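Local structure of glutaredoxin-2 (2G2Q) at residues S20-E25 with S100-E105; Y69-F74 with K90-T95. The protein transfers disulfides as a thiol oxidoreductase of the glutaredoxin family in the poxviral cytoplasmic pathway that oxidises virion membrane proteins, and is required for virion morphogenesis. All blocks are in the same frame, centred on the assembly; numbering follows the deposited sequence.

Interaction 1: S20-E25 with S100-E105; sequences SDAVEE and SLVNLE
Val102 turns CG1 anti to its backbone N (chi1 -161°) and thereby lays that methyl against Ala22, while Glu25 sets CG anti to its own carbonyl carbon (chi1 -71°) and runs on extended until its carboxylate meets Leu104. Between Ala22 and Val102 the touch is purely apolar, with Ala22 CB lying 3.8 Å from Val102 CG1. Three residues on, the Glu25 and Leu104 side chains cross at a slant, and Glu25 OE2 comes to 3.4 Å from Leu104 CD1, with Leu104 CG close behind. The other methyl of Leu104, CD2, rests 3.8 Å from the carbonyl oxygen Ala22 O. That oxygen already accepts a backbone hydrogen bond from Glu25 N, so the methyl packs beside a polar atom that has its donor. The backbones come nearest at Ala22 and Leu104, whose CA atoms are 6.2 Å apart. In the thioredoxin fold of this protein, the contact joins the C-terminal end of helix 14-24 to the start of helix 104-113, where Asn103 holds the N-cap position. Val23, on the inward side of its helix, packs on Leu5 and Ile7 of strand 3-9 and on Leu107. No hydrogen bond or salt bridge links the two segments, which implies that they meet by van der Waals packing alone, one methyl pair and leucine carbons set against two oxygens, with the Glu25 carboxylate at the outer margin.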
loop_
_atom_site.group_PDB
_atom_site.type_symbol
_atom_site.label_atom_id
_atom_site.label_comp_id
_atom_site.label_asym_id
_atom_site.label_seq_id
_atom_site.Cartn_x
_atom_site.Cartn_y
_atom_site.Cartn_z
ATOM N N SER A 20 5.449 -2.358 -5.153
ATOM C CA SER A 20 6.518 -3.248 -4.672
ATOM C C SER A 20 7.799 -3.110 -5.470
ATOM O O SER A 20 8.892 -3.098 -4.892
ATOM C CB SER A 20 6.081 -4.708 -4.700
ATOM O OG SER A 20 5.002 -4.907 -3.804
ATOM N N ASP A 21 7.667 -3.029 -6.792
ATOM C CA ASP A 21 8.812 -2.847 -7.675
ATOM C C ASP A 21 9.629 -1.623 -7.315
ATOM O O ASP A 21 10.849 -1.712 -7.184
ATOM C CB ASP A 21 8.372 -2.772 -9.126
ATOM C CG ASP A 21 8.252 -4.131 -9.755
ATOM O OD1 ASP A 21 7.910 -5.098 -9.033
ATOM O OD2 ASP A 21 8.519 -4.242 -10.972
ATOM N N ALA A 22 8.942 -0.492 -7.148
ATOM C CA ALA A 22 9.566 0.765 -6.768
ATOM C C ALA A 22 10.226 0.615 -5.405
ATOM O O ALA A 22 11.359 1.056 -5.196
ATOM C CB ALA A 22 8.531 1.872 -6.726
ATOM N N VAL A 23 9.514 -0.025 -4.486
ATOM C CA VAL A 23 10.018 -0.204 -3.131
ATOM C C VAL A 23 11.247 -1.134 -3.087
ATOM O O VAL A 23 12.086 -1.016 -2.189
ATOM C CB VAL A 23 8.901 -0.646 -2.171
ATOM C CG1 VAL A 23 9.433 -0.815 -0.773
ATOM C CG2 VAL A 23 7.778 0.394 -2.163
ATOM N N GLU A 24 11.375 -2.011 -4.085
ATOM C CA GLU A 24 12.541 -2.898 -4.192
ATOM C C GLU A 24 13.849 -2.146 -4.414
ATOM O O GLU A 24 14.920 -2.622 -4.028
ATOM C CB GLU A 24 12.356 -3.937 -5.301
ATOM C CG GLU A 24 11.483 -5.128 -4.913
ATOM C CD GLU A 24 12.144 -6.052 -3.895
ATOM O OE1 GLU A 24 13.280 -6.512 -4.157
ATOM O OE2 GLU A 24 11.517 -6.326 -2.840
ATOM N N GLU A 25 13.766 -0.973 -5.032
ATOM C CA GLU A 25 14.957 -0.166 -5.277
ATOM C C GLU A 25 15.541 0.391 -3.974
ATOM O O GLU A 25 16.643 0.920 -3.951
ATOM C CB GLU A 25 14.644 0.925 -6.297
ATOM C CG GLU A 25 14.445 0.342 -7.696
ATOM C CD GLU A 25 13.745 1.283 -8.667
ATOM O OE1 GLU A 25 14.162 1.344 -9.848
ATOM O OE2 GLU A 25 12.777 1.953 -8.252
ATOM N N SER A 100 5.547 5.307 -14.118
ATOM C CA SER A 100 4.960 6.617 -13.768
ATOM C C SER A 100 3.784 6.608 -12.778
ATOM O O SER A 100 3.357 7.657 -12.304
ATOM C CB SER A 100 4.506 7.316 -15.045
ATOM O OG SER A 100 5.592 7.470 -15.933
ATOM N N LEU A 101 3.244 5.423 -12.524
ATOM C CA LEU A 101 2.284 5.194 -11.466
ATOM C C LEU A 101 2.900 5.578 -10.107
ATOM O O LEU A 101 2.218 6.127 -9.230
ATOM C CB LEU A 101 1.919 3.710 -11.476
ATOM C CG LEU A 101 0.729 3.146 -10.704
ATOM C CD1 LEU A 101 0.978 3.067 -9.188
ATOM C CD2 LEU A 101 -0.542 3.932 -11.028
ATOM N N VAL A 102 4.187 5.258 -9.951
ATOM C CA VAL A 102 4.936 5.557 -8.742
ATOM C C VAL A 102 6.088 6.508 -9.052
ATOM O O VAL A 102 6.817 6.345 -10.037
ATOM C CB VAL A 102 5.518 4.284 -8.051
ATOM C CG1 VAL A 102 5.862 4.584 -6.599
ATOM C CG2 VAL A 102 4.558 3.105 -8.119
ATOM N N ASN A 103 6.228 7.516 -8.208
ATOM C CA ASN A 103 7.360 8.406 -8.250
ATOM C C ASN A 103 8.250 8.069 -7.056
ATOM O O ASN A 103 7.894 8.340 -5.906
ATOM C CB ASN A 103 6.870 9.843 -8.200
ATOM C CG ASN A 103 7.985 10.835 -8.286
ATOM O OD1 ASN A 103 9.025 10.676 -7.648
ATOM N ND2 ASN A 103 7.778 11.883 -9.071
ATOM N N LEU A 104 9.388 7.447 -7.340
ATOM C CA LEU A 104 10.249 6.870 -6.321
ATOM C C LEU A 104 10.758 7.938 -5.349
ATOM O O LEU A 104 10.754 7.750 -4.127
ATOM C CB LEU A 104 11.434 6.185 -6.999
ATOM C CG LEU A 104 12.142 4.953 -6.428
ATOM C CD1 LEU A 104 13.605 4.975 -6.887
ATOM C CD2 LEU A 104 12.037 4.823 -4.902
ATOM N N GLU A 105 11.178 9.069 -5.893
ATOM C CA GLU A 105 11.790 10.107 -5.077
ATOM C C GLU A 105 10.822 10.666 -4.024
ATOM O O GLU A 105 11.236 10.986 -2.909
ATOM C CB GLU A 105 12.393 11.209 -5.962
ATOM C CG GLU A 105 13.394 10.688 -7.031
ATOM C CD GLU A 105 14.700 10.123 -6.445
ATOM O OE1 GLU A 105 14.655 9.290 -5.501
ATOM O OE2 GLU A 105 15.783 10.509 -6.941
#

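Interaction 2: Y69-F74 with K90-T95; sequences YIVSIF and KSLDFT
Tyr69 and Phe94 carry the close-packed part of this contact, an edge-to-face aromatic pair whose centroids are 5.2 Å apart and whose planes meet at 55°. The Tyr69 ring presents its CD1 corner over one face of Phe94, above the rim rather than the middle, and Tyr69 CD1 lies 3.8 Å from Phe94 CG. With CG anti to its carbonyl carbon (chi1 -61°), Tyr69 brings its CD1 edge to Phe94, and the two side chains pass each other running opposite ways. The far end of the phenylalanine ring reaches back to the base of the tyrosine, with Phe94 CZ 3.8 Å from Tyr69 O and Phe94 CE2 3.9 Å from Tyr69 CB. Ile15 of helix 14-24 touches both side chains, so the pair packs beside the helix that follows the first strand of this thioredoxin fold. Segment 69-74 leads into the central strand 71-77, which is antiparallel to strand 3-9, whereas 90-95 belongs to the connection from strand 82-85 to helix 104-113. Deeper along the strand the packing is sparser: Val71 CG1 and Leu92 CD2 stand 4.3 Å apart, and Val71 is also covered by Ile7 and Val19. On the solvent side, the chain around Phe94 turns on itself instead of meeting the strand. There Asp93 OD1 accepts from Thr95 N at 2.9 Å in an Asx turn, the donor approaching from 36° out of the carboxylate plane.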
loop_
_atom_site.group_PDB
_atom_site.type_symbol
_atom_site.label_atom_id
_atom_site.label_comp_id
_atom_site.label_asym_id
_atom_site.label_seq_id
_atom_site.Cartn_x
_atom_site.Cartn_y
_atom_site.Cartn_z
ATOM N N TYR A 69 -6.854 -1.255 -6.081
ATOM C CA TYR A 69 -6.117 -0.022 -5.809
ATOM C C TYR A 69 -5.884 0.212 -4.329
ATOM O O TYR A 69 -5.628 1.334 -3.933
ATOM C CB TYR A 69 -6.864 1.200 -6.406
ATOM C CG TYR A 69 -7.003 1.117 -7.883
ATOM C CD1 TYR A 69 -6.023 1.618 -8.726
ATOM C CD2 TYR A 69 -8.098 0.482 -8.452
ATOM C CE1 TYR A 69 -6.153 1.508 -10.132
ATOM C CE2 TYR A 69 -8.233 0.373 -9.835
ATOM C CZ TYR A 69 -7.252 0.880 -10.661
ATOM O OH TYR A 69 -7.416 0.760 -12.026
ATOM N N ILE A 70 -6.069 -0.828 -3.519
ATOM C CA ILE A 70 -5.705 -0.806 -2.116
ATOM C C ILE A 70 -4.202 -1.046 -2.052
ATOM O O ILE A 70 -3.704 -2.087 -2.511
ATOM C CB ILE A 70 -6.364 -1.972 -1.315
ATOM C CG1 ILE A 70 -7.887 -2.036 -1.485
ATOM C CG2 ILE A 70 -5.938 -1.947 0.167
ATOM C CD1 ILE A 70 -8.604 -0.733 -1.387
ATOM N N VAL A 71 -3.469 -0.087 -1.514
ATOM C CA VAL A 71 -2.079 -0.354 -1.146
ATOM C C VAL A 71 -1.680 0.494 0.046
ATOM O O VAL A 71 -1.903 1.705 0.068
ATOM C CB VAL A 71 -1.088 -0.236 -2.359
ATOM C CG1 VAL A 71 -1.203 1.137 -3.063
ATOM C CG2 VAL A 71 0.356 -0.578 -1.941
ATOM N N SER A 72 -1.133 -0.164 1.054
ATOM C CA SER A 72 -0.663 0.516 2.231
ATOM C C SER A 72 0.729 0.041 2.611
ATOM O O SER A 72 1.042 -1.155 2.533
ATOM C CB SER A 72 -1.634 0.290 3.393
ATOM O OG SER A 72 -2.947 0.667 3.021
ATOM N N ILE A 73 1.546 0.994 3.044
ATOM C CA ILE A 73 2.905 0.747 3.491
ATOM C C ILE A 73 3.105 1.182 4.962
ATOM O O ILE A 73 2.775 2.300 5.358
ATOM C CB ILE A 73 3.922 1.441 2.569
ATOM C CG1 ILE A 73 3.730 0.977 1.116
ATOM C CG2 ILE A 73 5.350 1.180 3.039
ATOM C CD1 ILE A 73 4.572 1.756 0.093
ATOM N N PHE A 74 3.648 0.267 5.750
ATOM C CA PHE A 74 4.040 0.541 7.111
ATOM C C PHE A 74 5.548 0.377 7.247
ATOM O O PHE A 74 6.204 -0.334 6.468
ATOM C CB PHE A 74 3.348 -0.415 8.086
ATOM C CG PHE A 74 1.866 -0.285 8.105
ATOM C CD1 PHE A 74 1.079 -0.975 7.183
ATOM C CD2 PHE A 74 1.251 0.520 9.030
ATOM C CE1 PHE A 74 -0.300 -0.843 7.185
ATOM C CE2 PHE A 74 -0.123 0.640 9.049
ATOM C CZ PHE A 74 -0.903 -0.033 8.118
ATOM N N LYS A 90 0.667 11.135 -2.243
ATOM C CA LYS A 90 1.324 12.150 -3.087
ATOM C C LYS A 90 2.331 11.581 -4.105
ATOM O O LYS A 90 2.634 12.227 -5.101
ATOM C CB LYS A 90 2.013 13.209 -2.218
ATOM C CG LYS A 90 1.091 14.287 -1.644
ATOM C CD LYS A 90 1.827 15.069 -0.552
ATOM C CE LYS A 90 0.878 15.838 0.377
ATOM N NZ LYS A 90 0.481 17.153 -0.213
ATOM N N SER A 91 2.842 10.378 -3.842
ATOM C CA SER A 91 3.743 9.691 -4.761
ATOM C C SER A 91 2.984 8.847 -5.792
ATOM O O SER A 91 3.589 8.283 -6.706
ATOM C CB SER A 91 4.710 8.799 -3.984
ATOM O OG SER A 91 4.035 7.679 -3.444
ATOM N N LEU A 92 1.664 8.763 -5.634
ATOM C CA LEU A 92 0.833 7.931 -6.498
ATOM C C LEU A 92 0.010 8.735 -7.493
ATOM O O LEU A 92 -0.522 9.785 -7.157
ATOM C CB LEU A 92 -0.100 7.052 -5.658
ATOM C CG LEU A 92 0.331 5.622 -5.317
ATOM C CD1 LEU A 92 1.839 5.424 -5.353
ATOM C CD2 LEU A 92 -0.244 5.223 -3.960
ATOM N N ASP A 93 -0.083 8.227 -8.720
ATOM C CA ASP A 93 -1.017 8.750 -9.709
ATOM C C ASP A 93 -1.689 7.592 -10.454
ATOM O O ASP A 93 -1.165 7.108 -11.464
ATOM C CB ASP A 93 -0.315 9.691 -10.690
ATOM C CG ASP A 93 -1.270 10.269 -11.735
ATOM O OD1 ASP A 93 -2.455 9.854 -11.781
ATOM O OD2 ASP A 93 -0.839 11.150 -12.517
ATOM N N PHE A 94 -2.854 7.171 -9.966
ATOM C CA PHE A 94 -3.579 6.024 -10.548
ATOM C C PHE A 94 -4.136 6.249 -11.985
ATOM O O PHE A 94 -4.673 5.306 -12.611
ATOM C CB PHE A 94 -4.712 5.580 -9.631
ATOM C CG PHE A 94 -4.266 5.013 -8.300
ATOM C CD1 PHE A 94 -3.016 4.396 -8.151
ATOM C CD2 PHE A 94 -5.135 5.046 -7.205
ATOM C CE1 PHE A 94 -2.631 3.849 -6.932
ATOM C CE2 PHE A 94 -4.761 4.500 -5.972
ATOM C CZ PHE A 94 -3.506 3.889 -5.838
ATOM N N THR A 95 -4.023 7.479 -12.493
ATOM C CA THR A 95 -4.392 7.774 -13.886
ATOM C C THR A 95 -3.319 7.281 -14.854
ATOM O O THR A 95 -3.484 7.396 -16.059
ATOM C CB THR A 95 -4.656 9.290 -14.155
ATOM O OG1 THR A 95 -3.433 10.034 -14.041
ATOM C CG2 THR A 95 -5.708 9.858 -13.196
#

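Interaction 2 lies nested within the chain loop closed by interaction 1, and the two meet where 90-95 runs beside 100-105: probable backbone hydrogen bonds join Asn103 N to Ser91 O and Asp93 N to Leu101 O, while Leu101 packs on Phe94. Both are surface contacts without cross-segment hydrogen bonds, although the centre of interaction 2 lies about 6 Å from the centre of the chain, against about 12 Å for interaction 1. Helix 14-24 serves both, directly in interaction 1 and through Ile15 and Val19 in interaction 2. Their chemistry differs: aliphatic groups and a carboxylate meet where helix 14-24 ends near the start of helix 104-113, whereas an aromatic pair joins the central strand's entry to a loop.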